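Local coordinates for exoglucanase A (Cellulomonas fimi, PDB 7CBD), which hydrolyses the beta-1,4-glucosidic bonds of cellulose with inversion of anomeric configuration, releasing cellobiose from the non-reducing chain ends, the part modelled here being its catalytic domain, at residues Y10-Y16 with V85-N90; I342-A348 with A360-I364. The contacts are given in a common frame with arbitrary orientation. Numbering follows the deposited sequence.

Contact 1: residues Y10-Y16 with V85-N90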
ATOM      1  N   TYR A  10       5.700  -6.422 -14.841  1.00  5.67           N
ATOM      2  CA  TYR A  10       4.258  -6.515 -15.043  1.00  6.22           C
ATOM      3  C   TYR A  10       3.846  -6.502 -16.509  1.00  7.03           C
ATOM      4  O   TYR A  10       2.729  -6.922 -16.816  1.00  7.55           O
ATOM      5  CB  TYR A  10       3.545  -5.375 -14.315  1.00  6.68           C
ATOM      6  CG  TYR A  10       3.709  -5.395 -12.810  1.00  6.44           C
ATOM      7  CD1 TYR A  10       2.794  -6.054 -12.001  1.00  6.36           C
ATOM      8  CD2 TYR A  10       4.769  -4.735 -12.197  1.00  6.69           C
ATOM      9  CE1 TYR A  10       2.937  -6.070 -10.617  1.00  6.43           C
ATOM     10  CE2 TYR A  10       4.923  -4.740 -10.818  1.00  6.46           C
ATOM     11  CZ  TYR A  10       4.001  -5.403 -10.036  1.00  6.29           C
ATOM     12  OH  TYR A  10       4.171  -5.399  -8.672  1.00  6.36           O
ATOM     13  N   ALA A  11       4.701  -6.027 -17.415  1.00  7.30           N
ATOM     14  CA  ALA A  11       4.286  -5.868 -18.807  1.00  8.53           C
ATOM     15  C   ALA A  11       4.000  -7.230 -19.431  1.00  8.84           C
ATOM     16  O   ALA A  11       4.862  -8.113 -19.432  1.00  8.92           O
ATOM     17  CB  ALA A  11       5.358  -5.119 -19.597  1.00  9.70           C
ATOM     18  N   GLY A  12       2.789  -7.399 -19.965  1.00  8.78           N
ATOM     19  CA  GLY A  12       2.404  -8.659 -20.565  1.00  9.46           C
ATOM     20  C   GLY A  12       2.244  -9.804 -19.592  1.00  9.26           C
ATOM     21  O   GLY A  12       2.149 -10.957 -20.023  1.00 11.15           O
ATOM     22  N   ALA A  13       2.191  -9.525 -18.293  1.00  8.93           N
ATOM     23  CA  ALA A  13       2.177 -10.558 -17.271  1.00  8.70           C
ATOM     24  C   ALA A  13       0.827 -10.600 -16.564  1.00  8.96           C
ATOM     25  O   ALA A  13       0.051  -9.643 -16.588  1.00 10.92           O
ATOM     26  CB  ALA A  13       3.284 -10.297 -16.242  1.00  9.58           C
ATOM     27  N   VAL A  14       0.568 -11.730 -15.921  1.00  8.54           N
ATOM     28  CA  VAL A  14      -0.521 -11.856 -14.967  1.00  8.80           C
ATOM     29  C   VAL A  14       0.052 -11.644 -13.569  1.00  7.30           C
ATOM     30  O   VAL A  14       1.264 -11.661 -13.365  1.00  8.87           O
ATOM     31  CB  VAL A  14      -1.232 -13.232 -15.111  1.00 11.38           C
ATOM     32  CG1 VAL A  14      -0.290 -14.367 -14.762  1.00 11.18           C
ATOM     33  CG2 VAL A  14      -2.511 -13.305 -14.306  1.00 16.95           C
ATOM     34  N   GLN A  15      -0.824 -11.446 -12.585  1.00  7.50           N
ATOM     35  CA  GLN A  15      -0.415 -11.308 -11.194  1.00  6.91           C
ATOM     36  C   GLN A  15      -0.992 -12.439 -10.347  1.00  7.22           C
ATOM     37  O   GLN A  15      -2.102 -12.919 -10.590  1.00  7.95           O
ATOM     38  CB  GLN A  15      -0.840  -9.954 -10.617  1.00  7.28           C
ATOM     39  CG  GLN A  15      -0.225  -8.773 -11.336  1.00  7.01           C
ATOM     40  CD  GLN A  15      -0.578  -7.461 -10.659  1.00  6.53           C
ATOM     41  OE1 GLN A  15      -0.410  -7.309  -9.448  1.00  7.31           O
ATOM     42  NE2 GLN A  15      -1.066  -6.505 -11.435  1.00  8.39           N
ATOM     43  N   TYR A  16      -0.231 -12.852  -9.335  1.00  6.64           N
ATOM     44  CA  TYR A  16      -0.654 -13.928  -8.442  1.00  6.47           C
ATOM     45  C   TYR A  16      -1.934 -13.569  -7.705  1.00  6.57           C
ATOM     46  O   TYR A  16      -2.058 -12.473  -7.155  1.00  7.51           O
ATOM     47  CB  TYR A  16       0.438 -14.167  -7.404  1.00  7.25           C
ATOM     48  CG  TYR A  16       0.108 -15.177  -6.321  1.00  6.08           C
ATOM     49  CD1 TYR A  16       0.018 -16.527  -6.612  1.00  7.35           C
ATOM     50  CD2 TYR A  16      -0.070 -14.779  -4.996  1.00  6.31           C
ATOM     51  CE1 TYR A  16      -0.262 -17.458  -5.626  1.00  7.64           C
ATOM     52  CE2 TYR A  16      -0.343 -15.702  -3.997  1.00  6.94           C
ATOM     53  CZ  TYR A  16      -0.428 -17.045  -4.320  1.00  6.98           C
ATOM     54  OH  TYR A  16      -0.690 -17.993  -3.354  1.00  7.91           O
ATOM     55  N   VAL A  85       2.037 -17.041 -19.693  1.00  9.24           N
ATOM     56  CA  VAL A  85       2.726 -15.763 -19.856  1.00  8.38           C
ATOM     57  C   VAL A  85       3.451 -15.516 -18.537  1.00  7.70           C
ATOM     58  O   VAL A  85       3.230 -16.261 -17.570  1.00  7.39           O
ATOM     59  CB  VAL A  85       1.731 -14.629 -20.168  1.00  9.57           C
ATOM     60  CG1 VAL A  85       1.035 -14.877 -21.492  1.00 11.21           C
ATOM     61  CG2 VAL A  85       0.725 -14.464 -19.035  1.00 11.23           C
ATOM     62  N   PRO A  86       4.328 -14.518 -18.437  1.00  7.56           N
ATOM     63  CA  PRO A  86       4.987 -14.277 -17.149  1.00  7.30           C
ATOM     64  C   PRO A  86       3.972 -13.971 -16.056  1.00  7.14           C
ATOM     65  O   PRO A  86       2.865 -13.486 -16.309  1.00  7.42           O
ATOM     66  CB  PRO A  86       5.892 -13.074 -17.433  1.00  8.21           C
ATOM     67  CG  PRO A  86       6.142 -13.151 -18.926  1.00  9.42           C
ATOM     68  CD  PRO A  86       4.848 -13.627 -19.491  1.00  9.09           C
ATOM     69  N   LEU A  87       4.349 -14.288 -14.827  1.00  6.63           N
ATOM     70  CA  LEU A  87       3.509 -14.006 -13.672  1.00  6.56           C
ATOM     71  C   LEU A  87       4.327 -13.241 -12.643  1.00  6.92           C
ATOM     72  O   LEU A  87       5.482 -13.588 -12.382  1.00  7.05           O
ATOM     73  CB  LEU A  87       2.997 -15.313 -13.056  1.00  7.90           C
ATOM     74  CG  LEU A  87       2.207 -15.167 -11.751  1.00  8.72           C
ATOM     75  CD1 LEU A  87       1.055 -16.156 -11.712  1.00 10.00           C
ATOM     76  CD2 LEU A  87       3.094 -15.340 -10.516  1.00  8.94           C
ATOM     77  N   VAL A  88       3.721 -12.207 -12.059  1.00  6.41           N
ATOM     78  CA  VAL A  88       4.308 -11.447 -10.959  1.00  6.42           C
ATOM     79  C   VAL A  88       3.626 -11.850  -9.657  1.00  6.69           C
ATOM     80  O   VAL A  88       2.398 -11.741  -9.525  1.00  7.01           O
ATOM     81  CB  VAL A  88       4.179  -9.932 -11.179  1.00  7.18           C
ATOM     82  CG1 VAL A  88       4.742  -9.176  -9.971  1.00  7.86           C
ATOM     83  CG2 VAL A  88       4.861  -9.496 -12.459  1.00  8.68           C
ATOM     84  N   PHE A  89       4.433 -12.294  -8.696  1.00  6.00           N
ATOM     85  CA  PHE A  89       4.002 -12.557  -7.334  1.00  5.95           C
ATOM     86  C   PHE A  89       4.370 -11.339  -6.494  1.00  5.36           C
ATOM     87  O   PHE A  89       5.551 -11.015  -6.360  1.00  5.81           O
ATOM     88  CB  PHE A  89       4.715 -13.817  -6.833  1.00  5.99           C
ATOM     89  CG  PHE A  89       4.562 -14.064  -5.361  1.00  6.68           C
ATOM     90  CD1 PHE A  89       3.309 -14.216  -4.801  1.00  9.25           C
ATOM     91  CD2 PHE A  89       5.673 -14.144  -4.532  1.00  8.15           C
ATOM     92  CE1 PHE A  89       3.161 -14.442  -3.444  1.00  9.60           C
ATOM     93  CE2 PHE A  89       5.532 -14.376  -3.183  1.00  8.48           C
ATOM     94  CZ  PHE A  89       4.271 -14.525  -2.637  1.00  8.77           C
ATOM     95  N   ASN A  90       3.361 -10.645  -5.965  1.00  5.44           N
ATOM     96  CA  ASN A  90       3.597  -9.478  -5.117  1.00  4.88           C
ATOM     97  C   ASN A  90       3.853  -9.916  -3.682  1.00  5.49           C
ATOM     98  O   ASN A  90       3.015 -10.588  -3.075  1.00  5.69           O
ATOM     99  CB  ASN A  90       2.396  -8.540  -5.157  1.00  5.17           C
ATOM    100  CG  ASN A  90       2.234  -7.871  -6.498  1.00  6.50           C
ATOM    101  OD1 ASN A  90       2.984  -6.959  -6.835  1.00  6.62           O
ATOM    102  ND2 ASN A  90       1.252  -8.320  -7.273  1.00  7.47           N
TER
HETATM  103  O   HOH W   1       0.064 -10.879  -6.205  1.00  9.42           O
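Val-88 is the apolar centre here, on a strand of the distorted alpha/beta barrel of glycoside hydrolase family 6. Its CG2 lies over one face of the Tyr-10 ring and 4.2 Å from Ala-13 CB, while Val-88 CG1 comes 3.7 Å from Tyr-10 CE1. On the other face of the sheet, Val-14 CG1 packs 3.8 Å from Leu-87 CD1, under cover of helix 69-83. Farther along, the edge of the Phe-89 ring points at the face of Tyr-16 in an edge-to-face pair, centroids 5.1 Å apart and planes at 83°. The Tyr-16 hydroxyl goes on to hydrogen-bond His-72 and Asn-75.

Between these layers the backbones run parallel in a short two-residue pairing, Val-14 beside Leu-87 and Gln-15 beside Val-88. Val-14 N donates to Pro-86 O (2.9 Å), Val-88 N to Val-14 O (2.8 Å) and Tyr-16 N to Val-88 O (2.9 Å). A type II turn from Tyr-10 to Ala-13, with Gly-12 at positive phi, reverses the chain just ahead of this strand and brings the Tyr-10 ring back over Val-88.

The polar edge gathers at Asn-90, whose amide is used at both ends. Its OD1 accepts from Tyr-10 OH at 2.7 Å, and its ND2 donates to Gln-15 OE1 at 2.9 Å. The same ND2 also donates to a water 3.0 Å away, and that water gives a hydrogen to Tyr-16 O at 2.8 Å.

Contact 2: residues I342-A348 with A360-I364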
ATOM      1  N   ILE A 342     -12.801   0.567  -2.440  1.00  5.77           N
ATOM      2  CA  ILE A 342     -11.845  -0.069  -3.340  1.00  5.54           C
ATOM      3  C   ILE A 342     -11.627   0.807  -4.568  1.00  5.32           C
ATOM      4  O   ILE A 342     -12.552   1.473  -5.052  1.00  6.67           O
ATOM      5  CB  ILE A 342     -12.361  -1.473  -3.704  1.00  6.32           C
ATOM      6  CG1 ILE A 342     -12.239  -2.400  -2.490  1.00  6.96           C
ATOM      7  CG2 ILE A 342     -11.635  -2.053  -4.900  1.00  7.50           C
ATOM      8  CD1 ILE A 342     -12.931  -3.743  -2.648  1.00  8.51           C
ATOM      9  N   GLY A 343     -10.397   0.828  -5.066  1.00  5.82           N
ATOM     10  CA  GLY A 343     -10.036   1.598  -6.246  1.00  6.11           C
ATOM     11  C   GLY A 343      -9.939   0.761  -7.507  1.00  6.19           C
ATOM     12  O   GLY A 343     -10.590  -0.284  -7.645  1.00  6.58           O
ATOM     13  N   ARG A 344      -9.116   1.227  -8.445  1.00  5.70           N
ATOM     14  CA  ARG A 344      -8.944   0.535  -9.716  1.00  6.18           C
ATOM     15  C   ARG A 344      -8.429  -0.883  -9.503  1.00  5.96           C
ATOM     16  O   ARG A 344      -7.553  -1.130  -8.667  1.00  6.48           O
ATOM     17  CB  ARG A 344      -7.945   1.306 -10.580  1.00  7.69           C
ATOM     18  CG  ARG A 344      -8.493   2.594 -11.165  1.00  9.85           C
ATOM     19  CD  ARG A 344      -9.222   2.332 -12.467  1.00 12.49           C
ATOM     20  NE  ARG A 344      -8.334   1.844 -13.522  1.00 13.63           N
ATOM     21  CZ  ARG A 344      -7.673   2.627 -14.378  1.00 15.99           C
ATOM     22  NH1 ARG A 344      -7.790   3.947 -14.307  1.00 18.33           N
ATOM     23  NH2 ARG A 344      -6.897   2.086 -15.314  1.00 16.20           N
ATOM     24  N   PHE A 345      -8.964  -1.818 -10.277  1.00  6.63           N
ATOM     25  CA  PHE A 345      -8.469  -3.179 -10.215  1.00  6.60           C
ATOM     26  C   PHE A 345      -7.017  -3.225 -10.696  1.00  5.59           C
ATOM     27  O   PHE A 345      -6.595  -2.411 -11.529  1.00  6.57           O
ATOM     28  CB  PHE A 345      -9.326  -4.089 -11.094  1.00  7.25           C
ATOM     29  CG  PHE A 345     -10.616  -4.539 -10.447  1.00  7.75           C
ATOM     30  CD1 PHE A 345     -11.150  -3.874  -9.345  1.00  8.18           C
ATOM     31  CD2 PHE A 345     -11.299  -5.634 -10.954  1.00  9.61           C
ATOM     32  CE1 PHE A 345     -12.344  -4.308  -8.760  1.00  8.71           C
ATOM     33  CE2 PHE A 345     -12.474  -6.065 -10.375  1.00 10.26           C
ATOM     34  CZ  PHE A 345     -13.002  -5.406  -9.282  1.00 10.19           C
ATOM     35  N   PRO A 346      -6.226  -4.160 -10.182  1.00  5.97           N
ATOM     36  CA  PRO A 346      -4.843  -4.296 -10.655  1.00  6.70           C
ATOM     37  C   PRO A 346      -4.764  -4.412 -12.173  1.00  7.29           C
ATOM     38  O   PRO A 346      -5.604  -5.045 -12.815  1.00  8.13           O
ATOM     39  CB  PRO A 346      -4.369  -5.577  -9.964  1.00  6.95           C
ATOM     40  CG  PRO A 346      -5.162  -5.572  -8.661  1.00  7.29           C
ATOM     41  CD  PRO A 346      -6.526  -5.075  -9.063  1.00  7.21           C
ATOM     42  N   GLU A 347      -3.735  -3.788 -12.747  1.00  7.82           N
ATOM     43  CA  GLU A 347      -3.667  -3.650 -14.196  1.00  7.84           C
ATOM     44  C   GLU A 347      -2.245  -3.288 -14.595  1.00  7.83           C
ATOM     45  O   GLU A 347      -1.656  -2.363 -14.029  1.00  8.34           O
ATOM     46  CB  GLU A 347      -4.629  -2.552 -14.657  1.00 10.50           C
ATOM     47  CG  GLU A 347      -4.652  -2.324 -16.156  1.00 11.92           C
ATOM     48  CD  GLU A 347      -5.506  -1.133 -16.548  1.00 15.48           C
ATOM     49  OE1 GLU A 347      -6.179  -0.562 -15.665  1.00 16.75           O
ATOM     50  OE2 GLU A 347      -5.502  -0.762 -17.736  1.00 17.35           O
ATOM     51  N   ALA A 348      -1.708  -4.002 -15.578  1.00  7.79           N
ATOM     52  CA  ALA A 348      -0.384  -3.685 -16.089  1.00  8.94           C
ATOM     53  C   ALA A 348      -0.439  -2.422 -16.939  1.00  9.26           C
ATOM     54  O   ALA A 348      -1.412  -2.189 -17.661  1.00 10.25           O
ATOM     55  CB  ALA A 348       0.125  -4.840 -16.944  1.00 11.06           C
ATOM     56  N   ALA A 360       2.294  -0.495 -13.283  1.00  6.06           N
ATOM     57  CA  ALA A 360       1.062  -1.214 -12.977  1.00  6.44           C
ATOM     58  C   ALA A 360       0.326  -0.501 -11.853  1.00  6.36           C
ATOM     59  O   ALA A 360       0.921   0.249 -11.071  1.00  6.22           O
ATOM     60  CB  ALA A 360       1.348  -2.652 -12.537  1.00  6.93           C
ATOM     61  N   PHE A 361      -0.983  -0.747 -11.789  1.00  6.49           N
ATOM     62  CA  PHE A 361      -1.738  -0.616 -10.548  1.00  6.18           C
ATOM     63  C   PHE A 361      -1.763  -1.987  -9.888  1.00  6.27           C
ATOM     64  O   PHE A 361      -1.911  -3.015 -10.565  1.00  6.53           O
ATOM     65  CB  PHE A 361      -3.174  -0.144 -10.805  1.00  6.16           C
ATOM     66  CG  PHE A 361      -3.265   1.236 -11.386  1.00  7.76           C
ATOM     67  CD1 PHE A 361      -2.393   2.232 -10.976  1.00  7.45           C
ATOM     68  CD2 PHE A 361      -4.233   1.543 -12.334  1.00  9.48           C
ATOM     69  CE1 PHE A 361      -2.473   3.504 -11.508  1.00  8.87           C
ATOM     70  CE2 PHE A 361      -4.321   2.822 -12.869  1.00  9.77           C
ATOM     71  CZ  PHE A 361      -3.433   3.800 -12.461  1.00  9.49           C
ATOM     72  N   VAL A 362      -1.606  -1.997  -8.562  1.00  5.56           N
ATOM     73  CA  VAL A 362      -1.509  -3.218  -7.776  1.00  5.46           C
ATOM     74  C   VAL A 362      -2.372  -3.047  -6.536  1.00  5.03           C
ATOM     75  O   VAL A 362      -2.658  -1.929  -6.104  1.00  6.05           O
ATOM     76  CB  VAL A 362      -0.048  -3.522  -7.370  1.00  5.72           C
ATOM     77  CG1 VAL A 362       0.746  -4.028  -8.557  1.00  7.28           C
ATOM     78  CG2 VAL A 362       0.603  -2.262  -6.809  1.00  6.64           C
ATOM     79  N   TRP A 363      -2.787  -4.174  -5.958  1.00  5.04           N
ATOM     80  CA  TRP A 363      -3.410  -4.196  -4.632  1.00  5.18           C
ATOM     81  C   TRP A 363      -2.366  -4.764  -3.682  1.00  5.23           C
ATOM     82  O   TRP A 363      -2.217  -5.987  -3.561  1.00  6.13           O
ATOM     83  CB  TRP A 363      -4.686  -5.025  -4.614  1.00  6.22           C
ATOM     84  CG  TRP A 363      -5.844  -4.351  -5.263  1.00  5.80           C
ATOM     85  CD1 TRP A 363      -5.853  -3.136  -5.899  1.00  5.83           C
ATOM     86  CD2 TRP A 363      -7.179  -4.856  -5.339  1.00  6.00           C
ATOM     87  NE1 TRP A 363      -7.127  -2.856  -6.357  1.00  6.12           N
ATOM     88  CE2 TRP A 363      -7.953  -3.903  -6.035  1.00  5.72           C
ATOM     89  CE3 TRP A 363      -7.793  -6.027  -4.888  1.00  6.24           C
ATOM     90  CZ2 TRP A 363      -9.313  -4.089  -6.289  1.00  6.89           C
ATOM     91  CZ3 TRP A 363      -9.142  -6.213  -5.142  1.00  6.86           C
ATOM     92  CH2 TRP A 363      -9.888  -5.246  -5.839  1.00  7.13           C
ATOM     93  N   ILE A 364      -1.622  -3.875  -3.025  1.00  5.56           N
ATOM     94  CA  ILE A 364      -0.625  -4.332  -2.067  1.00  5.72           C
ATOM     95  C   ILE A 364      -1.295  -4.689  -0.746  1.00  5.12           C
ATOM     96  O   ILE A 364      -1.254  -5.839  -0.301  1.00  6.12           O
ATOM     97  CB  ILE A 364       0.525  -3.317  -1.910  1.00  5.71           C
ATOM     98  CG1 ILE A 364       1.199  -3.026  -3.258  1.00  5.72           C
ATOM     99  CG2 ILE A 364       1.545  -3.848  -0.926  1.00  5.60           C
ATOM    100  CD1 ILE A 364       1.759  -4.253  -3.978  1.00  6.51           C
TER
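The indole of Trp-363 is the largest bump in this beta hairpin, and residues Ile-342 to Pro-346 bend round it. Pro-346 CD sits over one face, 3.5 Å from the centroid of the Trp-363 five-membered ring, a close CH-pi contact. The six-membered ring turns its edge to the face of Phe-345 in an offset edge-to-face pair, and Ile-342 CG2 closes in to 3.4 Å from Trp-363 CZ2. The hollow has a polar point as well: Trp-363 NE1 donates to Arg-344 O at 2.9 Å. A second bump, Phe-361, presses its ring edge against the face of the Arg-344 guanidinium, which Glu-347 holds by a salt bridge (Arg-344 NH2 to Glu-347 OE1, 2.8 Å). Alongside, Glu-347 N donates to Phe-361 O (2.9 Å) and Phe-361 N to Glu-347 O (2.8 Å), adding strand 347-348 antiparallel to strand 358-362 of the family 6 barrel sheet. Helix 36-45 flanks Trp-363 through Val-45, while strand 358-362 joins strand 291-295 in parallel and Val-362, pointing away from 342-348, packs on Gln-15 and Asn-90.

Overall arrangement
From the N terminus, the first residues run into the short strand 14-15, and contact 1 closes the long, mostly helical excursion that leads through helix 69-83 to strand 87-93. The chain then passes through the parallel strands 141-146, 187-192, 228-231 and 291-295 before contact 2 opens, and there residues 342-348 and 360-364 close a short hairpin. The two closures come in series, neither nesting nor crossing, yet they meet in space with centres about 13 Å apart. Tyr-10 packs on Ala-360 and Val-362, and Gln-15 on Val-362, so the N-terminal segment meets a late strand of the same sheet through side-chain packing.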